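Local coordinates for methanol--corrinoid protein co-methyltransferase (Methanosarcina barkeri, PDB 2I2X) that transfers the methyl group of methanol to the cob(I)amide carried by its partner protein MtaC, a step of methanogenesis from methanol, at residues A158-F172 with T212-A226. Residues are numbered along the deposited sequence; the frame is centred on the assembly and turned at random.
Sequences ADLLSVESMGGKEVF and TISAGDTDCAQANTA. With ZN (zinc ion), chain Q; K (potassium ion), chain S.
Strands 160-163 and 213-216 run parallel as neighbours in the TIM barrel, their short axes 4.7 Å apart at 37°, bonded from Asp159 O to Ile213 N, Ile213 O to Leu161 N and Leu161 O to Ala215 N. Leu160 and Ile213 lie side by side, Leu160 CD2 against Ile213 CG2, where branched apolar chains pack well. Further along, Ser162 OG donates to Gly216 O at 2.8 Å, serine being short enough to bond the neighbouring strand's carbonyl.

At the C-terminal ends of the strands Asp217 clasps Ser165 with both carboxylate oxygens on their syn sides: OD1 takes Ser165 N at 3.1 Å, OD2 takes Ser165 OG at 2.7 Å. CG stands anti to the backbone N of Asp217 (chi1 -153°), which carries the carboxylate to the other loop; OD1 also accepts Thr218 N and forms a salt bridge with Arg253. An asparagine here would probably leave one Ser165 donor facing an NH2 group and deprive Arg253 of one of two acid partners, Asp219 being the other.

Beyond, Phe172 fits as a knob among Ala221, Gln222, Thr225 and Ala226, its flat ring taking a CH-pi contact from Gln222 CA, 3.7 Å from the centroid. Lys169, Ala221 and Thr225 line the cobamide pocket. Cys269 joins the zinc site, Glu86 and Glu313 the potassium site; Glu164 bridges both metals, OE1 binding zinc at 2.1 Å beside the soft sulfur Cys220 SG, and OE2 potassium at 2.4 Å.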
ATOM      1  N   ALA A 158      14.308 -22.965   1.724  1.00 13.06           N
ATOM      2  CA  ALA A 158      13.244 -22.733   0.752  1.00 12.95           C
ATOM      3  C   ALA A 158      12.347 -23.957   0.626  1.00 12.93           C
ATOM      4  O   ALA A 158      12.825 -25.081   0.519  1.00 12.38           O
ATOM      5  CB  ALA A 158      13.785 -22.284  -0.595  1.00 12.51           C
ATOM      6  N   ASP A 159      11.036 -23.709   0.689  1.00 13.34           N
ATOM      7  CA  ASP A 159      10.009 -24.740   0.642  1.00 13.09           C
ATOM      8  C   ASP A 159       9.466 -24.894  -0.782  1.00 13.20           C
ATOM      9  O   ASP A 159       9.191 -26.007  -1.240  1.00 14.04           O
ATOM     10  CB  ASP A 159       8.866 -24.356   1.584  1.00 13.40           C
ATOM     11  CG  ASP A 159       9.287 -24.316   3.050  1.00 14.49           C
ATOM     12  OD1 ASP A 159       9.158 -23.248   3.681  1.00 16.82           O
ATOM     13  OD2 ASP A 159       9.739 -25.347   3.591  1.00 16.24           O
ATOM     14  N   LEU A 160       9.308 -23.778  -1.487  1.00 12.72           N
ATOM     15  CA  LEU A 160       8.779 -23.797  -2.853  1.00 12.29           C
ATOM     16  C   LEU A 160       9.830 -23.211  -3.769  1.00 12.35           C
ATOM     17  O   LEU A 160      10.546 -22.271  -3.390  1.00 13.57           O
ATOM     18  CB  LEU A 160       7.456 -23.019  -2.960  1.00 11.66           C
ATOM     19  CG  LEU A 160       6.427 -23.257  -1.827  1.00 11.90           C
ATOM     20  CD1 LEU A 160       5.409 -22.127  -1.734  1.00 11.30           C
ATOM     21  CD2 LEU A 160       5.693 -24.566  -1.905  1.00 10.19           C
ATOM     22  N   LEU A 161       9.934 -23.757  -4.973  1.00 11.31           N
ATOM     23  CA  LEU A 161      10.936 -23.311  -5.930  1.00 11.00           C
ATOM     24  C   LEU A 161      10.264 -22.806  -7.197  1.00 10.41           C
ATOM     25  O   LEU A 161       9.385 -23.477  -7.728  1.00 10.75           O
ATOM     26  CB  LEU A 161      11.897 -24.463  -6.276  1.00 10.52           C
ATOM     27  CG  LEU A 161      12.595 -25.199  -5.126  1.00 11.83           C
ATOM     28  CD1 LEU A 161      13.442 -26.348  -5.652  1.00 13.53           C
ATOM     29  CD2 LEU A 161      13.451 -24.242  -4.286  1.00 11.74           C
ATOM     30  N   SER A 162      10.685 -21.645  -7.686  1.00  9.57           N
ATOM     31  CA  SER A 162      10.087 -21.024  -8.849  1.00  9.40           C
ATOM     32  C   SER A 162      11.166 -20.257  -9.593  1.00  9.35           C
ATOM     33  O   SER A 162      12.270 -20.043  -9.059  1.00  9.14           O
ATOM     34  CB  SER A 162       9.039 -20.014  -8.398  1.00  9.85           C
ATOM     35  OG  SER A 162       7.776 -20.608  -8.170  1.00 12.17           O
ATOM     36  N   VAL A 163      10.836 -19.827 -10.811  1.00  8.30           N
ATOM     37  CA  VAL A 163      11.669 -18.912 -11.587  1.00  8.11           C
ATOM     38  C   VAL A 163      10.720 -18.219 -12.531  1.00  8.38           C
ATOM     39  O   VAL A 163       9.681 -18.768 -12.858  1.00  7.58           O
ATOM     40  CB  VAL A 163      12.786 -19.649 -12.431  1.00  8.37           C
ATOM     41  CG1 VAL A 163      12.227 -20.810 -13.207  1.00  5.71           C
ATOM     42  CG2 VAL A 163      13.471 -18.679 -13.410  1.00  6.81           C
ATOM     43  N   GLU A 164      11.076 -17.023 -12.962  1.00  8.88           N
ATOM     44  CA  GLU A 164      10.401 -16.389 -14.085  1.00 10.80           C
ATOM     45  C   GLU A 164      11.319 -16.533 -15.297  1.00 10.56           C
ATOM     46  O   GLU A 164      12.206 -15.708 -15.497  1.00 10.67           O
ATOM     47  CB  GLU A 164      10.189 -14.906 -13.809  1.00 10.47           C
ATOM     48  CG  GLU A 164       9.922 -14.628 -12.377  1.00 15.30           C
ATOM     49  CD  GLU A 164       8.932 -13.508 -12.174  1.00 20.53           C
ATOM     50  OE1 GLU A 164       8.537 -12.853 -13.147  1.00 22.34           O
ATOM     51  OE2 GLU A 164       8.539 -13.257 -11.020  1.00 24.60           O
ATOM     52  N   SER A 165      11.129 -17.581 -16.084  1.00 10.66           N
ATOM     53  CA  SER A 165      12.126 -17.913 -17.110  1.00 11.22           C
ATOM     54  C   SER A 165      11.987 -17.142 -18.433  1.00 11.77           C
ATOM     55  O   SER A 165      10.916 -16.645 -18.750  1.00 12.30           O
ATOM     56  CB  SER A 165      12.251 -19.421 -17.312  1.00 10.49           C
ATOM     57  OG  SER A 165      11.039 -20.020 -17.700  1.00 11.29           O
ATOM     58  N   MET A 166      13.085 -17.043 -19.179  1.00 12.20           N
ATOM     59  CA  MET A 166      13.207 -16.123 -20.291  1.00 12.51           C
ATOM     60  C   MET A 166      13.111 -16.767 -21.694  1.00 12.46           C
ATOM     61  O   MET A 166      13.301 -16.087 -22.719  1.00 11.59           O
ATOM     62  CB  MET A 166      14.539 -15.381 -20.185  1.00 13.08           C
ATOM     63  CG  MET A 166      14.772 -14.521 -18.955  1.00 15.71           C
ATOM     64  SD  MET A 166      16.486 -13.830 -18.960  1.00 22.08           S
ATOM     65  CE  MET A 166      17.529 -15.304 -19.019  1.00 17.47           C
ATOM     66  N   GLY A 167      12.818 -18.059 -21.767  1.00 12.70           N
ATOM     67  CA  GLY A 167      12.668 -18.700 -23.087  1.00 13.13           C
ATOM     68  C   GLY A 167      11.778 -17.910 -24.044  1.00 13.06           C
ATOM     69  O   GLY A 167      10.619 -17.626 -23.739  1.00 13.04           O
ATOM     70  N   GLY A 168      12.318 -17.548 -25.198  1.00 13.05           N
ATOM     71  CA  GLY A 168      11.536 -16.847 -26.217  1.00 13.45           C
ATOM     72  C   GLY A 168      11.433 -15.336 -26.013  1.00 14.34           C
ATOM     73  O   GLY A 168      10.784 -14.633 -26.804  1.00 15.08           O
ATOM     74  N   LYS A 169      12.069 -14.821 -24.966  1.00 13.91           N
ATOM     75  CA  LYS A 169      12.014 -13.399 -24.647  1.00 14.17           C
ATOM     76  C   LYS A 169      12.490 -12.493 -25.801  1.00 14.11           C
ATOM     77  O   LYS A 169      11.850 -11.479 -26.114  1.00 14.60           O
ATOM     78  CB  LYS A 169      12.815 -13.159 -23.356  1.00 14.26           C
ATOM     79  CG  LYS A 169      13.045 -11.727 -22.949  1.00 16.08           C
ATOM     80  CD  LYS A 169      13.579 -11.660 -21.516  1.00 18.06           C
ATOM     81  CE  LYS A 169      15.092 -11.620 -21.435  1.00 19.68           C
ATOM     82  NZ  LYS A 169      15.606 -10.237 -21.334  1.00 20.36           N
ATOM     83  N   GLU A 170      13.598 -12.866 -26.442  1.00 13.68           N
ATOM     84  CA  GLU A 170      14.221 -12.038 -27.481  1.00 13.13           C
ATOM     85  C   GLU A 170      13.332 -11.878 -28.722  1.00 13.01           C
ATOM     86  O   GLU A 170      13.222 -10.785 -29.276  1.00 13.09           O
ATOM     87  CB  GLU A 170      15.635 -12.562 -27.839  1.00 12.83           C
ATOM     88  CG  GLU A 170      15.740 -13.811 -28.783  1.00 14.95           C
ATOM     89  CD  GLU A 170      15.120 -15.114 -28.218  1.00 16.89           C
ATOM     90  OE1 GLU A 170      13.885 -15.164 -27.998  1.00 17.38           O
ATOM     91  OE2 GLU A 170      15.862 -16.106 -28.043  1.00 15.52           O
ATOM     92  N   VAL A 171      12.681 -12.955 -29.148  1.00 12.56           N
ATOM     93  CA  VAL A 171      11.784 -12.859 -30.294  1.00 12.64           C
ATOM     94  C   VAL A 171      10.460 -12.195 -29.928  1.00 12.66           C
ATOM     95  O   VAL A 171       9.890 -11.462 -30.749  1.00 12.51           O
ATOM     96  CB  VAL A 171      11.563 -14.225 -31.000  1.00 12.94           C
ATOM     97  CG1 VAL A 171      10.626 -14.060 -32.194  1.00 11.82           C
ATOM     98  CG2 VAL A 171      12.892 -14.788 -31.453  1.00 10.82           C
ATOM     99  N   PHE A 172       9.980 -12.437 -28.704  1.00 12.89           N
ATOM    100  CA  PHE A 172       8.799 -11.738 -28.185  1.00 12.73           C
ATOM    101  C   PHE A 172       8.981 -10.214 -28.186  1.00 12.93           C
ATOM    102  O   PHE A 172       8.090  -9.477 -28.635  1.00 13.12           O
ATOM    103  CB  PHE A 172       8.404 -12.209 -26.766  1.00 12.94           C
ATOM    104  CG  PHE A 172       7.433 -11.274 -26.086  1.00 11.92           C
ATOM    105  CD1 PHE A 172       6.061 -11.433 -26.266  1.00 10.13           C
ATOM    106  CD2 PHE A 172       7.896 -10.179 -25.352  1.00 11.31           C
ATOM    107  CE1 PHE A 172       5.166 -10.566 -25.711  1.00  7.73           C
ATOM    108  CE2 PHE A 172       6.999  -9.279 -24.794  1.00 11.84           C
ATOM    109  CZ  PHE A 172       5.627  -9.481 -24.972  1.00 10.84           C
ATOM    110  N   THR A 212      11.767 -30.789  -1.397  1.00 15.79           N
ATOM    111  CA  THR A 212      11.049 -29.531  -1.487  1.00 14.91           C
ATOM    112  C   THR A 212       9.990 -29.541  -2.598  1.00 14.50           C
ATOM    113  O   THR A 212       9.655 -30.587  -3.163  1.00 13.62           O
ATOM    114  CB  THR A 212      11.999 -28.359  -1.653  1.00 15.51           C
ATOM    115  OG1 THR A 212      12.709 -28.489  -2.902  1.00 16.31           O
ATOM    116  CG2 THR A 212      12.970 -28.290  -0.448  1.00 14.20           C
ATOM    117  N   ILE A 213       9.437 -28.375  -2.907  1.00 13.84           N
ATOM    118  CA  ILE A 213       8.378 -28.367  -3.895  1.00 13.02           C
ATOM    119  C   ILE A 213       8.716 -27.664  -5.183  1.00 12.12           C
ATOM    120  O   ILE A 213       9.151 -26.531  -5.185  1.00 12.30           O
ATOM    121  CB  ILE A 213       7.016 -27.985  -3.284  1.00 13.68           C
ATOM    122  CG1 ILE A 213       6.385 -29.303  -2.774  1.00 14.87           C
ATOM    123  CG2 ILE A 213       6.105 -27.308  -4.331  1.00 11.30           C
ATOM    124  CD1 ILE A 213       5.880 -29.231  -1.412  1.00 16.88           C
ATOM    125  N   SER A 214       8.546 -28.381  -6.282  1.00 10.80           N
ATOM    126  CA  SER A 214       8.708 -27.790  -7.594  1.00 10.10           C
ATOM    127  C   SER A 214       7.403 -27.037  -7.863  1.00  9.43           C
ATOM    128  O   SER A 214       6.379 -27.647  -8.176  1.00  9.59           O
ATOM    129  CB  SER A 214       8.971 -28.895  -8.627  1.00  9.86           C
ATOM    130  OG  SER A 214       9.024 -28.382  -9.935  1.00 11.14           O
ATOM    131  N   ALA A 215       7.424 -25.721  -7.703  1.00  8.25           N
ATOM    132  CA  ALA A 215       6.180 -24.982  -7.635  1.00  7.70           C
ATOM    133  C   ALA A 215       5.594 -24.538  -8.991  1.00  7.15           C
ATOM    134  O   ALA A 215       4.442 -24.834  -9.290  1.00  6.95           O
ATOM    135  CB  ALA A 215       6.299 -23.824  -6.654  1.00  7.55           C
ATOM    136  N   GLY A 216       6.377 -23.831  -9.802  1.00  7.11           N
ATOM    137  CA  GLY A 216       5.946 -23.432 -11.146  1.00  6.96           C
ATOM    138  C   GLY A 216       6.520 -22.086 -11.556  1.00  7.59           C
ATOM    139  O   GLY A 216       7.155 -21.408 -10.747  1.00  7.68           O
ATOM    140  N   ASP A 217       6.245 -21.705 -12.802  1.00  7.80           N
ATOM    141  CA  ASP A 217       6.878 -20.600 -13.557  1.00  8.03           C
ATOM    142  C   ASP A 217       5.795 -19.551 -13.868  1.00  7.42           C
ATOM    143  O   ASP A 217       4.711 -19.590 -13.292  1.00  7.92           O
ATOM    144  CB  ASP A 217       7.396 -21.192 -14.882  1.00  8.41           C
ATOM    145  CG  ASP A 217       8.582 -20.445 -15.464  1.00  9.52           C
ATOM    146  OD1 ASP A 217       8.491 -19.234 -15.741  1.00 10.73           O
ATOM    147  OD2 ASP A 217       9.613 -21.102 -15.700  1.00 13.06           O
ATOM    148  N   THR A 218       6.068 -18.644 -14.797  1.00  6.98           N
ATOM    149  CA  THR A 218       5.138 -17.559 -15.172  1.00  6.86           C
ATOM    150  C   THR A 218       5.630 -17.025 -16.453  1.00  6.13           C
ATOM    151  O   THR A 218       6.836 -16.743 -16.585  1.00  3.96           O
ATOM    152  CB  THR A 218       5.410 -16.242 -14.402  1.00  6.83           C
ATOM    153  OG1 THR A 218       5.493 -16.473 -13.025  1.00 11.90           O
ATOM    154  CG2 THR A 218       4.377 -15.233 -14.652  1.00  5.54           C
ATOM    155  N   ASP A 219       4.693 -16.724 -17.335  1.00  6.82           N
ATOM    156  CA  ASP A 219       5.079 -16.022 -18.527  1.00  8.17           C
ATOM    157  C   ASP A 219       5.332 -14.529 -18.387  1.00  9.44           C
ATOM    158  O   ASP A 219       5.089 -13.778 -19.353  1.00 10.34           O
ATOM    159  CB  ASP A 219       4.107 -16.242 -19.644  1.00  7.73           C
ATOM    160  CG  ASP A 219       4.775 -16.133 -20.979  1.00  9.60           C
ATOM    161  OD1 ASP A 219       5.921 -16.647 -21.108  1.00  8.62           O
ATOM    162  OD2 ASP A 219       4.169 -15.522 -21.887  1.00 11.76           O
ATOM    163  N   CYS A 220       5.824 -14.103 -17.222  1.00 10.07           N
ATOM    164  CA  CYS A 220       6.061 -12.690 -16.936  1.00 10.88           C
ATOM    165  C   CYS A 220       6.851 -11.967 -18.020  1.00 11.09           C
ATOM    166  O   CYS A 220       6.502 -10.864 -18.431  1.00 11.06           O
ATOM    167  CB  CYS A 220       6.829 -12.530 -15.643  1.00 10.52           C
ATOM    168  SG  CYS A 220       6.478 -10.892 -14.860  1.00 14.46           S
ATOM    169  N   ALA A 221       7.910 -12.626 -18.490  1.00 11.43           N
ATOM    170  CA  ALA A 221       8.844 -12.041 -19.439  1.00 10.58           C
ATOM    171  C   ALA A 221       8.206 -11.771 -20.799  1.00 10.16           C
ATOM    172  O   ALA A 221       8.775 -11.034 -21.599  1.00 11.13           O
ATOM    173  CB  ALA A 221      10.096 -12.909 -19.564  1.00  9.39           C
ATOM    174  N   GLN A 222       7.025 -12.327 -21.046  1.00  9.33           N
ATOM    175  CA  GLN A 222       6.348 -12.164 -22.344  1.00  8.92           C
ATOM    176  C   GLN A 222       4.936 -11.649 -22.135  1.00  8.52           C
ATOM    177  O   GLN A 222       4.705 -10.472 -22.329  1.00  9.22           O
ATOM    178  CB  GLN A 222       6.352 -13.474 -23.185  1.00  8.71           C
ATOM    179  CG  GLN A 222       7.765 -14.010 -23.565  1.00  8.87           C
ATOM    180  CD  GLN A 222       7.749 -15.486 -23.999  1.00  9.65           C
ATOM    181  OE1 GLN A 222       7.047 -16.310 -23.415  1.00  7.86           O
ATOM    182  NE2 GLN A 222       8.521 -15.810 -25.023  1.00  8.06           N
ATOM    183  N   ALA A 223       3.996 -12.504 -21.734  1.00  7.46           N
ATOM    184  CA  ALA A 223       2.648 -12.024 -21.438  1.00  7.81           C
ATOM    185  C   ALA A 223       2.534 -10.749 -20.501  1.00  7.67           C
ATOM    186  O   ALA A 223       1.796  -9.810 -20.864  1.00  6.90           O
ATOM    187  CB  ALA A 223       1.743 -13.162 -20.966  1.00  7.49           C
ATOM    188  N   ASN A 224       3.261 -10.673 -19.371  1.00  6.76           N
ATOM    189  CA  ASN A 224       3.128  -9.454 -18.554  1.00  8.29           C
ATOM    190  C   ASN A 224       3.708  -8.222 -19.247  1.00  8.46           C
ATOM    191  O   ASN A 224       3.132  -7.130 -19.133  1.00  8.09           O
ATOM    192  CB  ASN A 224       3.572  -9.581 -17.062  1.00  7.99           C
ATOM    193  CG  ASN A 224       2.680 -10.573 -16.238  1.00  9.88           C
ATOM    194  OD1 ASN A 224       1.483 -10.829 -16.573  1.00  8.01           O
ATOM    195  ND2 ASN A 224       3.277 -11.150 -15.161  1.00  7.91           N
ATOM    196  N   THR A 225       4.816  -8.399 -19.982  1.00  8.86           N
ATOM    197  CA  THR A 225       5.380  -7.311 -20.777  1.00  9.07           C
ATOM    198  C   THR A 225       4.325  -6.784 -21.758  1.00  9.69           C
ATOM    199  O   THR A 225       4.118  -5.565 -21.878  1.00  9.44           O
ATOM    200  CB  THR A 225       6.701  -7.672 -21.524  1.00  9.56           C
ATOM    201  OG1 THR A 225       7.730  -8.072 -20.598  1.00  7.83           O
ATOM    202  CG2 THR A 225       7.219  -6.435 -22.323  1.00  8.49           C
ATOM    203  N   ALA A 226       3.623  -7.690 -22.417  1.00  9.90           N
ATOM    204  CA  ALA A 226       2.572  -7.245 -23.317  1.00 10.91           C
ATOM    205  C   ALA A 226       1.504  -6.445 -22.552  1.00 11.61           C
ATOM    206  O   ALA A 226       1.032  -5.416 -23.029  1.00 12.67           O
ATOM    207  CB  ALA A 226       1.970  -8.417 -24.054  1.00 10.44           C
TER
HETATM  208 ZN    ZN Q 501       6.866 -11.595 -12.784  1.00 20.92          ZN
HETATM  209  K     K S 511       8.176 -10.969 -10.308  0.70 23.46           K
HETATM  210  O   HOH W   1       8.766 -15.099 -17.495  1.00  2.00           O